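Local coordinates for MSHA biogenesis protein MshE (Vibrio cholerae, PDB 5HTL), which binds the second messenger cyclic di-GMP with high affinity through its MshEN domain and probably takes part in MSHA pilus biogenesis, at residues K8-L13 with T52-F57; L25-N30 with I44-L49; L62-I67 with S107-L112. One frame throughout, in Å; residues are numbered along the deposited sequence.

In the fold
Interactions 1 and 2 contribute to one cyclic di-GMP site. Their centres lie 12 Å apart, both touch the chain C ligand, and they share packing: L54 CD2 meets I44 CD1 at 3.7 Å, and G11 CA meets L25 CD1 at 3.7 Å. Along the sequence, 25-30 and 44-49 fall between the two halves of interaction 1. Interaction 3 comes later in the chain, its centre 11 Å from interaction 1 and touching it where L55 CD2 meets V66 CG1 at 3.8 Å; interaction 2 is about 11 Å away by nearest atoms. The 107-112 loop also borders the chain C ligand, while S63, L64 and P65 contact that of chain D, whose partners include residues of the second subunit.

Interaction 1 (K8-L13 with T52-F57); sequences KRLGDL and TQLLNF. With C2E (9,9'-[(2R,3R,3aS,5S,7aR,9R,10R,10aS,12S,14aR)-3,5,10,12-tetrahydroxy-5,12-dioxidooctahydro-2H,7H-difuro[3,2-d:3',2'-j][1,3,7,9,2,8]tetraoxadiphosphacyclododecine-2,9-diyl]bis(2-amino-1,9-dihydro-6H-purin-6-one)), chain C.
L13 and F57, with L10 and L54, join helix 10-16 to helix 51-62 in the helical part of the cyclic di-GMP site, and R9-L10-G11 supplies the RLG sequence characteristic of MshEN nucleotide-binding motifs. The tightest approach is L13 CD2 to F57 CD1 at 3.4 Å, the methyl meeting the ring obliquely. Beside it, L10 CD2 touches L54 CD1 at 3.9 Å. The contact is wholly apolar in its side chains, with no hydrogen bond between the segments.

Both leucines of the second pair also reach the ligand: the other L54 branch, CD2, lies 3.5 Å from O61 of one guanine, and L10 CD2 lies against the imidazole part of that same base, at C81 and N71. The first helical turn then holds one phosphate and the second guanine through its backbone. L10 N donates to phosphate oxygen O2P at 2.7 Å, and G11 N donates to N7 of the second guanine at 3.1 Å (157° at the hydrogen). The helix N-terminus would be expected to favour the anionic phosphate. G11, without a side chain, lets its CA come within 3.1 Å of O6 of that base.

R9, at the N-cap, turns its CG between backbone N and carbonyl carbon (chi1 62°) and spreads its guanidinium over the same base, CZ 3.2 Å from N1. D12 fixes this rotation by a salt bridge, R9 NE to D12 OD2 at 2.7 Å, reached from 43° out of the carboxylate plane.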
# COMPACT_ATOMS: atom_id res chain seq x y z
N LYS A 8 -7.99 1.51 -9.72
CA LYS A 8 -8.92 2.24 -10.55
C LYS A 8 -8.07 3.19 -11.38
O LYS A 8 -7.18 3.84 -10.85
CB LYS A 8 -9.91 3.02 -9.69
CG LYS A 8 -10.91 3.81 -10.49
CD LYS A 8 -11.77 4.66 -9.58
CE LYS A 8 -12.81 5.37 -10.40
NZ LYS A 8 -13.72 4.40 -11.07
N ARG A 9 -8.31 3.29 -12.69
CA ARG A 9 -7.44 4.16 -13.47
C ARG A 9 -7.63 5.63 -13.11
O ARG A 9 -8.71 6.05 -12.68
CB ARG A 9 -7.53 3.89 -14.98
CG ARG A 9 -8.88 4.13 -15.57
CD ARG A 9 -8.91 3.64 -17.00
NE ARG A 9 -10.17 3.99 -17.62
CZ ARG A 9 -10.49 3.71 -18.88
NH1 ARG A 9 -9.63 3.06 -19.65
NH2 ARG A 9 -11.67 4.07 -19.35
N LEU A 10 -6.56 6.40 -13.27
CA LEU A 10 -6.48 7.73 -12.68
C LEU A 10 -7.50 8.70 -13.25
O LEU A 10 -8.09 9.46 -12.49
CB LEU A 10 -5.06 8.28 -12.80
CG LEU A 10 -4.83 9.62 -12.11
CD1 LEU A 10 -5.02 9.48 -10.61
CD2 LEU A 10 -3.45 10.15 -12.44
N GLY A 11 -7.70 8.69 -14.57
CA GLY A 11 -8.68 9.58 -15.18
C GLY A 11 -10.07 9.41 -14.59
O GLY A 11 -10.67 10.39 -14.13
N ASP A 12 -10.57 8.18 -14.58
CA ASP A 12 -11.89 7.90 -14.03
C ASP A 12 -11.98 8.30 -12.57
O ASP A 12 -13.01 8.82 -12.13
CB ASP A 12 -12.24 6.42 -14.19
CG ASP A 12 -12.40 6.02 -15.65
OD1 ASP A 12 -12.84 6.87 -16.46
OD2 ASP A 12 -12.08 4.86 -15.97
N LEU A 13 -10.92 8.08 -11.81
CA LEU A 13 -10.90 8.47 -10.40
C LEU A 13 -11.07 9.98 -10.27
O LEU A 13 -11.88 10.47 -9.46
CB LEU A 13 -9.58 8.01 -9.76
CG LEU A 13 -9.35 8.24 -8.26
CD1 LEU A 13 -8.31 7.26 -7.76
CD2 LEU A 13 -8.85 9.64 -8.00
N THR A 52 -0.32 19.17 -6.04
CA THR A 52 -0.82 18.69 -4.77
C THR A 52 -1.99 17.74 -4.98
O THR A 52 -2.08 16.68 -4.35
CB THR A 52 -1.27 19.86 -3.87
OG1 THR A 52 -0.15 20.74 -3.65
CG2 THR A 52 -1.80 19.35 -2.53
N GLN A 53 -2.90 18.12 -5.88
CA GLN A 53 -4.02 17.25 -6.22
C GLN A 53 -3.56 15.92 -6.78
O GLN A 53 -4.09 14.87 -6.39
CB GLN A 53 -4.93 17.92 -7.24
CG GLN A 53 -5.78 19.05 -6.70
CD GLN A 53 -6.56 19.73 -7.80
OE1 GLN A 53 -6.01 20.02 -8.86
NE2 GLN A 53 -7.83 19.99 -7.55
N LEU A 54 -2.60 15.95 -7.69
CA LEU A 54 -2.05 14.72 -8.23
C LEU A 54 -1.47 13.81 -7.14
O LEU A 54 -1.73 12.61 -7.12
CB LEU A 54 -1.01 15.00 -9.32
CG LEU A 54 -0.32 13.77 -9.92
CD1 LEU A 54 -1.37 12.82 -10.51
CD2 LEU A 54 0.73 14.18 -10.95
N LEU A 55 -0.68 14.41 -6.24
CA LEU A 55 -0.11 13.70 -5.10
C LEU A 55 -1.19 12.99 -4.28
O LEU A 55 -1.11 11.78 -4.00
CB LEU A 55 0.63 14.71 -4.22
CG LEU A 55 1.30 14.26 -2.92
CD1 LEU A 55 2.66 13.68 -3.19
CD2 LEU A 55 1.43 15.44 -1.99
N ASN A 56 -2.23 13.74 -3.93
CA ASN A 56 -3.29 13.22 -3.09
C ASN A 56 -4.09 12.10 -3.77
O ASN A 56 -4.49 11.13 -3.12
CB ASN A 56 -4.23 14.35 -2.64
CG ASN A 56 -3.57 15.30 -1.66
OD1 ASN A 56 -2.67 14.92 -0.91
ND2 ASN A 56 -4.01 16.55 -1.67
N PHE A 57 -4.35 12.23 -5.06
CA PHE A 57 -5.14 11.22 -5.76
C PHE A 57 -4.36 10.01 -6.23
O PHE A 57 -4.92 8.92 -6.32
CB PHE A 57 -6.02 11.86 -6.83
CG PHE A 57 -7.12 12.68 -6.25
CD1 PHE A 57 -8.24 12.07 -5.74
CD2 PHE A 57 -7.00 14.05 -6.13
CE1 PHE A 57 -9.26 12.81 -5.17
CE2 PHE A 57 -8.00 14.79 -5.54
CZ PHE A 57 -9.13 14.17 -5.06
P1 C2E C . -3.52 3.95 -14.52
O2P C2E C . -4.26 5.06 -13.81
O1P C2E C . -4.10 2.58 -14.22
O5' C2E C . -3.55 4.25 -16.07
C5' C2E C . -2.86 3.54 -17.06
C4' C2E C . -2.86 4.19 -18.37
O4' C2E C . -4.16 4.30 -18.87
C3' C2E C . -2.33 5.59 -18.31
O3' C2E C . -0.96 5.60 -18.60
C2' C2E C . -3.13 6.30 -19.20
O2' C2E C . -2.50 6.36 -20.50
C1' C2E C . -4.43 5.60 -19.29
N9 C2E C . -5.38 6.16 -18.37
C8 C2E C . -5.41 6.59 -17.11
N7 C2E C . -6.68 6.95 -16.87
C5 C2E C . -7.43 6.74 -17.99
C6 C2E C . -8.79 6.95 -18.25
O6 C2E C . -9.60 7.46 -17.30
N1 C2E C . -9.27 6.65 -19.46
C2 C2E C . -8.47 6.15 -20.40
N2 C2E C . -9.04 5.85 -21.67
N3 C2E C . -7.15 5.92 -20.20
C4 C2E C . -6.59 6.21 -19.00
P11 C2E C . 0.04 6.59 -17.85
O21 C2E C . 1.41 6.54 -18.50
O11 C2E C . -0.50 7.98 -18.01
O5A C2E C . 0.07 6.32 -16.32
C5A C2E C . 0.54 5.09 -15.78
C4A C2E C . 0.20 4.83 -14.41
O4A C2E C . 0.93 5.76 -13.53
C3A C2E C . -1.22 5.07 -14.10
O3A C2E C . -2.00 3.89 -14.07
C2A C2E C . -1.25 5.75 -12.79
O2A C2E C . -1.31 4.89 -11.72
C1A C2E C . 0.04 6.48 -12.70
N91 C2E C . 0.09 7.86 -13.17
C81 C2E C . -0.67 8.46 -14.11
N71 C2E C . -0.27 9.74 -14.26
C51 C2E C . 0.77 9.96 -13.41
C61 C2E C . 1.60 11.04 -13.11
O61 C2E C . 1.46 12.26 -13.74
N11 C2E C . 2.55 10.90 -12.19
C21 C2E C . 2.72 9.74 -11.55
N21 C2E C . 3.75 9.70 -10.59
N31 C2E C . 1.96 8.67 -11.81
C41 C2E C . 0.98 8.76 -12.73

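Interaction 2 (L25-N30 with I44-L49); sequences LEQALN and ISLGFL. With C2E (9,9'-[(2R,3R,3aS,5S,7aR,9R,10R,10aS,12S,14aR)-3,5,10,12-tetrahydroxy-5,12-dioxidooctahydro-2H,7H-difuro[3,2-d:3',2'-j][1,3,7,9,2,8]tetraoxadiphosphacyclododecine-2,9-diyl]bis(2-amino-1,9-dihydro-6H-purin-6-one)), chain C.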
# COMPACT_ATOMS: atom_id res chain seq x y z
N LEU A 25 -10.51 15.29 -19.48
CA LEU A 25 -9.86 13.98 -19.50
C LEU A 25 -9.62 13.54 -20.94
O LEU A 25 -8.51 13.12 -21.28
CB LEU A 25 -10.70 12.94 -18.77
CG LEU A 25 -10.17 11.51 -18.81
CD1 LEU A 25 -8.70 11.39 -18.36
CD2 LEU A 25 -11.05 10.60 -17.97
N GLU A 26 -10.64 13.64 -21.78
CA GLU A 26 -10.51 13.25 -23.18
C GLU A 26 -9.43 14.09 -23.87
O GLU A 26 -8.60 13.58 -24.62
CB GLU A 26 -11.86 13.38 -23.89
CG GLU A 26 -12.89 12.35 -23.40
CD GLU A 26 -14.34 12.71 -23.74
OE1 GLU A 26 -14.59 13.81 -24.27
OE2 GLU A 26 -15.23 11.87 -23.45
N GLN A 27 -9.42 15.39 -23.57
CA GLN A 27 -8.42 16.29 -24.11
C GLN A 27 -7.01 15.86 -23.71
O GLN A 27 -6.10 15.82 -24.54
CB GLN A 27 -8.70 17.71 -23.62
CG GLN A 27 -7.81 18.75 -24.26
CD GLN A 27 -8.14 20.16 -23.82
OE1 GLN A 27 -9.13 20.39 -23.12
NE2 GLN A 27 -7.31 21.11 -24.22
N ALA A 28 -6.83 15.51 -22.44
CA ALA A 28 -5.51 15.12 -21.95
C ALA A 28 -5.05 13.78 -22.51
O ALA A 28 -3.87 13.60 -22.81
CB ALA A 28 -5.48 15.11 -20.45
N LEU A 29 -5.98 12.83 -22.65
CA LEU A 29 -5.64 11.52 -23.21
C LEU A 29 -5.19 11.68 -24.66
O LEU A 29 -4.21 11.04 -25.07
CB LEU A 29 -6.82 10.56 -23.11
CG LEU A 29 -7.14 10.07 -21.70
CD1 LEU A 29 -8.50 9.38 -21.71
CD2 LEU A 29 -6.05 9.15 -21.19
N ASN A 30 -5.87 12.54 -25.41
CA ASN A 30 -5.48 12.85 -26.78
C ASN A 30 -4.09 13.49 -26.83
O ASN A 30 -3.24 13.13 -27.66
CB ASN A 30 -6.49 13.80 -27.44
CG ASN A 30 -7.85 13.16 -27.65
OD1 ASN A 30 -7.99 11.94 -27.66
ND2 ASN A 30 -8.88 13.99 -27.83
N ILE A 44 -1.85 18.41 -15.49
CA ILE A 44 -1.23 19.57 -14.84
C ILE A 44 -0.74 20.59 -15.86
O ILE A 44 -0.94 21.80 -15.70
CB ILE A 44 -0.04 19.14 -13.95
CG1 ILE A 44 -0.55 18.38 -12.74
CG2 ILE A 44 0.76 20.36 -13.49
CD1 ILE A 44 0.56 17.74 -11.93
N SER A 45 -0.12 20.11 -16.93
CA SER A 45 0.36 20.98 -17.99
C SER A 45 -0.77 21.79 -18.62
O SER A 45 -0.59 22.95 -18.99
CB SER A 45 1.10 20.17 -19.05
OG SER A 45 0.21 19.57 -19.97
N LEU A 46 -1.95 21.18 -18.72
CA LEU A 46 -3.12 21.82 -19.30
C LEU A 46 -3.84 22.71 -18.30
O LEU A 46 -4.76 23.44 -18.67
CB LEU A 46 -4.08 20.75 -19.86
CG LEU A 46 -3.61 20.05 -21.14
CD1 LEU A 46 -4.36 18.76 -21.38
CD2 LEU A 46 -3.78 20.98 -22.33
N GLY A 47 -3.43 22.65 -17.03
CA GLY A 47 -3.98 23.53 -16.01
C GLY A 47 -5.24 23.02 -15.35
O GLY A 47 -5.92 23.75 -14.62
N PHE A 48 -5.55 21.74 -15.56
CA PHE A 48 -6.77 21.15 -15.04
C PHE A 48 -6.59 20.54 -13.65
O PHE A 48 -7.56 20.21 -12.96
CB PHE A 48 -7.25 20.05 -15.99
CG PHE A 48 -7.53 20.53 -17.39
CD1 PHE A 48 -7.94 21.83 -17.65
CD2 PHE A 48 -7.38 19.65 -18.46
CE1 PHE A 48 -8.20 22.24 -18.96
CE2 PHE A 48 -7.64 20.05 -19.76
CZ PHE A 48 -8.05 21.34 -20.01
N LEU A 49 -5.33 20.36 -13.27
CA LEU A 49 -4.96 19.65 -12.06
C LEU A 49 -3.70 20.32 -11.51
O LEU A 49 -2.91 20.87 -12.27
CB LEU A 49 -4.65 18.19 -12.43
CG LEU A 49 -4.40 17.17 -11.31
CD1 LEU A 49 -5.68 16.85 -10.55
CD2 LEU A 49 -3.80 15.89 -11.87
P1 C2E C . -3.52 3.95 -14.52
O2P C2E C . -4.26 5.06 -13.81
O1P C2E C . -4.10 2.58 -14.22
O5' C2E C . -3.55 4.25 -16.07
C5' C2E C . -2.86 3.54 -17.06
C4' C2E C . -2.86 4.19 -18.37
O4' C2E C . -4.16 4.30 -18.87
C3' C2E C . -2.33 5.59 -18.31
O3' C2E C . -0.96 5.60 -18.60
C2' C2E C . -3.13 6.30 -19.20
O2' C2E C . -2.50 6.36 -20.50
C1' C2E C . -4.43 5.60 -19.29
N9 C2E C . -5.38 6.16 -18.37
C8 C2E C . -5.41 6.59 -17.11
N7 C2E C . -6.68 6.95 -16.87
C5 C2E C . -7.43 6.74 -17.99
C6 C2E C . -8.79 6.95 -18.25
O6 C2E C . -9.60 7.46 -17.30
N1 C2E C . -9.27 6.65 -19.46
C2 C2E C . -8.47 6.15 -20.40
N2 C2E C . -9.04 5.85 -21.67
N3 C2E C . -7.15 5.92 -20.20
C4 C2E C . -6.59 6.21 -19.00
P11 C2E C . 0.04 6.59 -17.85
O21 C2E C . 1.41 6.54 -18.50
O11 C2E C . -0.50 7.98 -18.01
O5A C2E C . 0.07 6.32 -16.32
C5A C2E C . 0.54 5.09 -15.78
C4A C2E C . 0.20 4.83 -14.41
O4A C2E C . 0.93 5.76 -13.53
C3A C2E C . -1.22 5.07 -14.10
O3A C2E C . -2.00 3.89 -14.07
C2A C2E C . -1.25 5.75 -12.79
O2A C2E C . -1.31 4.89 -11.72
C1A C2E C . 0.04 6.48 -12.70
N91 C2E C . 0.09 7.86 -13.17
C81 C2E C . -0.67 8.46 -14.11
N71 C2E C . -0.27 9.74 -14.26
C51 C2E C . 0.77 9.96 -13.41
C61 C2E C . 1.60 11.04 -13.11
O61 C2E C . 1.46 12.26 -13.74
N11 C2E C . 2.55 10.90 -12.19
C21 C2E C . 2.72 9.74 -11.55
N21 C2E C . 3.75 9.70 -10.59
N31 C2E C . 1.96 8.67 -11.81
C41 C2E C . 0.98 8.76 -12.73
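Q27 and A28 carry the contact from helix 22-32, meeting L46 and F48 where the chain leaves helix 39-45, while L25 and L29 of the same helix serve the ligand. First in order is L25, whose side chain starts away from 44-49 and places CD2 3.5 Å from O6 of a guanine of cyclic di-GMP.

Q27 comes next, its CG anti to the backbone N (chi1 -173°) and its chain extended, which carries the amide out to the far segment. OE1 stands at the edge of the F48 ring, near its plane, 3.4 Å from CZ, and the amide and ring planes are 66° apart. The other arm of the amide, NE2, lies 4.0 Å from L46 CD2, so the amide spans both residues without a hydrogen bond to either. The ring that receives it carries L46 CB over one face, 3.6 Å above the plane and offset toward the rim.

A28 follows: its CB meets L46 CD1 at 3.9 Å, the one apolar side-chain pair across the contact. The turn that presents L46 and F48 together is a Schellman motif, in which G47 takes a phi of 87° and its N bonds back to I44 O at 2.9 Å.

L29, finally, lays CD1 over guanine C2 at 3.5 Å, on the face opposite the R9 guanidinium. With Q32, which also bonds the ligand, L25 and L29 match the LxxxLxxQ end of the MshEN cyclic di-GMP-binding motif.

Interaction 3 (L62-I67 with S107-L112); sequences LSLPVI and SDPADL. With C2E (9,9'-[(2R,3R,3aS,5S,7aR,9R,10R,10aS,12S,14aR)-3,5,10,12-tetrahydroxy-5,12-dioxidooctahydro-2H,7H-difuro[3,2-d:3',2'-j][1,3,7,9,2,8]tetraoxadiphosphacyclododecine-2,9-diyl]bis(2-amino-1,9-dihydro-6H-purin-6-one)), chain D.
L62 and A110 bring their CA atoms to 7.7 Å where two irregular segments meet: a Schellman motif with S63 at positive phi ends helix 51-62, and a type I turn, closed by D111 N to D108 O at 3.0 Å, faces it. P109 and A110 occupy the middle of that turn and offer their side chains to two leucines. L62 CD1 rests on both, 3.9 Å from P109 CG and 4.1 Å from A110 CB. L64 comes to the same proline at a slant, its CD2 3.9 Å from P109 CB. All four residues are buried and the contact is apolar.

Polar groups lie around this patch. D108 OD1 receives a weak bond from A110 N (127° at the hydrogen) and a hydrogen bond from N21 of the chain C ligand, tying the turn to a base. Across the contact, S63 OG approaches O3' of the chain D ligand to 3.0 Å and is hydrogen-bonded to R7 of the second subunit. Next to it, P65 CD makes a van der Waals contact with phosphate oxygen O1P of the same chain D ligand at 3.4 Å.

In the fold, P65 and I67 bond by their backbones to I131 of strand 126-131, V66 packs against L55, N56 and A59 of helix 51-62, and the D111 carboxylate bonds A114 N, capping helix 112-121.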
# COMPACT_ATOMS: atom_id res chain seq x y z
N LEU A 62 -3.45 4.33 -5.21
CA LEU A 62 -2.53 3.27 -4.81
C LEU A 62 -2.74 2.76 -3.39
O LEU A 62 -2.00 1.89 -2.93
CB LEU A 62 -1.10 3.76 -4.99
CG LEU A 62 -0.77 4.23 -6.42
CD1 LEU A 62 0.66 4.78 -6.47
CD2 LEU A 62 -0.99 3.07 -7.41
N SER A 63 -3.74 3.33 -2.71
CA SER A 63 -4.10 2.97 -1.33
C SER A 63 -2.91 3.10 -0.38
O SER A 63 -2.52 2.15 0.30
CB SER A 63 -4.68 1.56 -1.27
OG SER A 63 -5.42 1.39 -0.08
N LEU A 64 -2.32 4.29 -0.36
CA LEU A 64 -1.19 4.54 0.53
C LEU A 64 -1.31 5.95 1.06
O LEU A 64 -2.05 6.77 0.52
CB LEU A 64 0.14 4.27 -0.16
CG LEU A 64 0.41 4.93 -1.50
CD1 LEU A 64 0.80 6.41 -1.34
CD2 LEU A 64 1.50 4.17 -2.29
N PRO A 65 -0.58 6.25 2.14
CA PRO A 65 -0.70 7.60 2.68
C PRO A 65 0.30 8.59 2.09
O PRO A 65 1.41 8.21 1.69
CB PRO A 65 -0.39 7.42 4.16
CG PRO A 65 0.47 6.24 4.22
CD PRO A 65 0.11 5.34 3.07
N VAL A 66 -0.09 9.86 2.07
CA VAL A 66 0.82 10.96 1.85
C VAL A 66 1.46 11.31 3.19
O VAL A 66 0.76 11.39 4.21
CB VAL A 66 0.06 12.21 1.35
CG1 VAL A 66 1.02 13.37 1.15
CG2 VAL A 66 -0.70 11.91 0.08
N ILE A 67 2.77 11.49 3.21
CA ILE A 67 3.41 11.99 4.43
C ILE A 67 3.99 13.38 4.22
O ILE A 67 4.31 13.77 3.10
CB ILE A 67 4.53 11.04 4.96
CG1 ILE A 67 5.66 10.87 3.94
CG2 ILE A 67 3.92 9.70 5.36
CD1 ILE A 67 6.93 10.32 4.55
N SER A 107 8.73 9.47 -4.30
CA SER A 107 8.05 10.54 -5.01
C SER A 107 7.09 9.93 -6.03
O SER A 107 6.04 10.50 -6.33
CB SER A 107 9.05 11.43 -5.73
OG SER A 107 9.48 10.81 -6.91
N ASP A 108 7.44 8.76 -6.54
CA ASP A 108 6.57 8.08 -7.51
C ASP A 108 6.45 6.58 -7.22
O ASP A 108 7.14 5.77 -7.82
CB ASP A 108 7.07 8.32 -8.94
CG ASP A 108 6.12 7.78 -9.98
OD1 ASP A 108 5.03 7.31 -9.61
OD2 ASP A 108 6.48 7.84 -11.18
N PRO A 109 5.55 6.21 -6.31
CA PRO A 109 5.37 4.78 -6.01
C PRO A 109 4.72 4.01 -7.17
O PRO A 109 4.72 2.78 -7.15
CB PRO A 109 4.48 4.78 -4.76
CG PRO A 109 3.88 6.14 -4.71
CD PRO A 109 4.85 7.07 -5.35
N ALA A 110 4.19 4.72 -8.16
CA ALA A 110 3.65 4.11 -9.38
C ALA A 110 4.75 3.76 -10.39
O ALA A 110 4.47 3.15 -11.43
CB ALA A 110 2.62 5.02 -10.02
N ASP A 111 5.98 4.14 -10.09
CA ASP A 111 7.11 3.88 -10.99
C ASP A 111 7.61 2.46 -10.80
O ASP A 111 8.45 2.18 -9.93
CB ASP A 111 8.23 4.90 -10.71
CG ASP A 111 9.41 4.79 -11.68
OD1 ASP A 111 10.30 5.67 -11.64
OD2 ASP A 111 9.49 3.82 -12.46
N LEU A 112 7.10 1.55 -11.63
CA LEU A 112 7.41 0.14 -11.48
C LEU A 112 8.83 -0.20 -11.91
O LEU A 112 9.43 -1.16 -11.41
CB LEU A 112 6.40 -0.70 -12.26
CG LEU A 112 4.96 -0.57 -11.76
CD1 LEU A 112 4.03 -1.51 -12.51
CD2 LEU A 112 4.91 -0.83 -10.26
P1 C2E D . -3.31 3.37 4.71
O2P C2E D . -3.65 3.86 6.11
O1P C2E D . -1.88 2.95 4.45
O5' C2E D . -4.21 2.10 4.44
C5' C2E D . -4.25 1.43 3.20
C4' C2E D . -5.37 0.49 3.07
O4' C2E D . -5.22 -0.60 3.93
C3' C2E D . -6.69 1.11 3.43
O3' C2E D . -7.34 1.59 2.26
C2' C2E D . -7.38 0.10 4.10
O2' C2E D . -8.18 -0.69 3.19
C1' C2E D . -6.35 -0.75 4.77
N9 C2E D . -5.99 -0.27 6.08
C8 C2E D . -6.00 0.91 6.73
N7 C2E D . -5.43 0.67 7.92
C5 C2E D . -5.03 -0.62 8.00
C6 C2E D . -4.38 -1.34 9.02
O6 C2E D . -3.97 -0.78 10.19
N1 C2E D . -4.11 -2.64 8.80
C2 C2E D . -4.46 -3.21 7.64
N2 C2E D . -4.16 -4.59 7.49
N3 C2E D . -5.09 -2.58 6.64
C4 C2E D . -5.39 -1.27 6.79
P11 C2E D . -8.27 2.88 2.28
O21 C2E D . -9.02 2.99 0.96
O11 C2E D . -9.16 2.74 3.47
O5A C2E D . -7.38 4.14 2.57
C5A C2E D . -6.29 4.54 1.75
C4A C2E D . -5.42 5.51 2.35
O4A C2E D . -6.18 6.73 2.56
C3A C2E D . -4.94 5.11 3.69
O3A C2E D . -3.68 4.49 3.64
C2A C2E D . -4.94 6.35 4.48
O2A C2E D . -3.76 7.04 4.33
C1A C2E D . -6.07 7.15 3.90
N91 C2E D . -7.39 7.03 4.52
C81 C2E D . -8.00 5.93 4.99
N71 C2E D . -9.22 6.26 5.44
C51 C2E D . -9.39 7.60 5.25
C61 C2E D . -10.42 8.51 5.49
O61 C2E D . -11.62 8.12 6.06
N11 C2E D . -10.24 9.79 5.16
C21 C2E D . -9.10 10.20 4.59
N21 C2E D . -8.98 11.57 4.27
N31 C2E D . -8.09 9.37 4.33
C41 C2E D . -8.23 8.07 4.65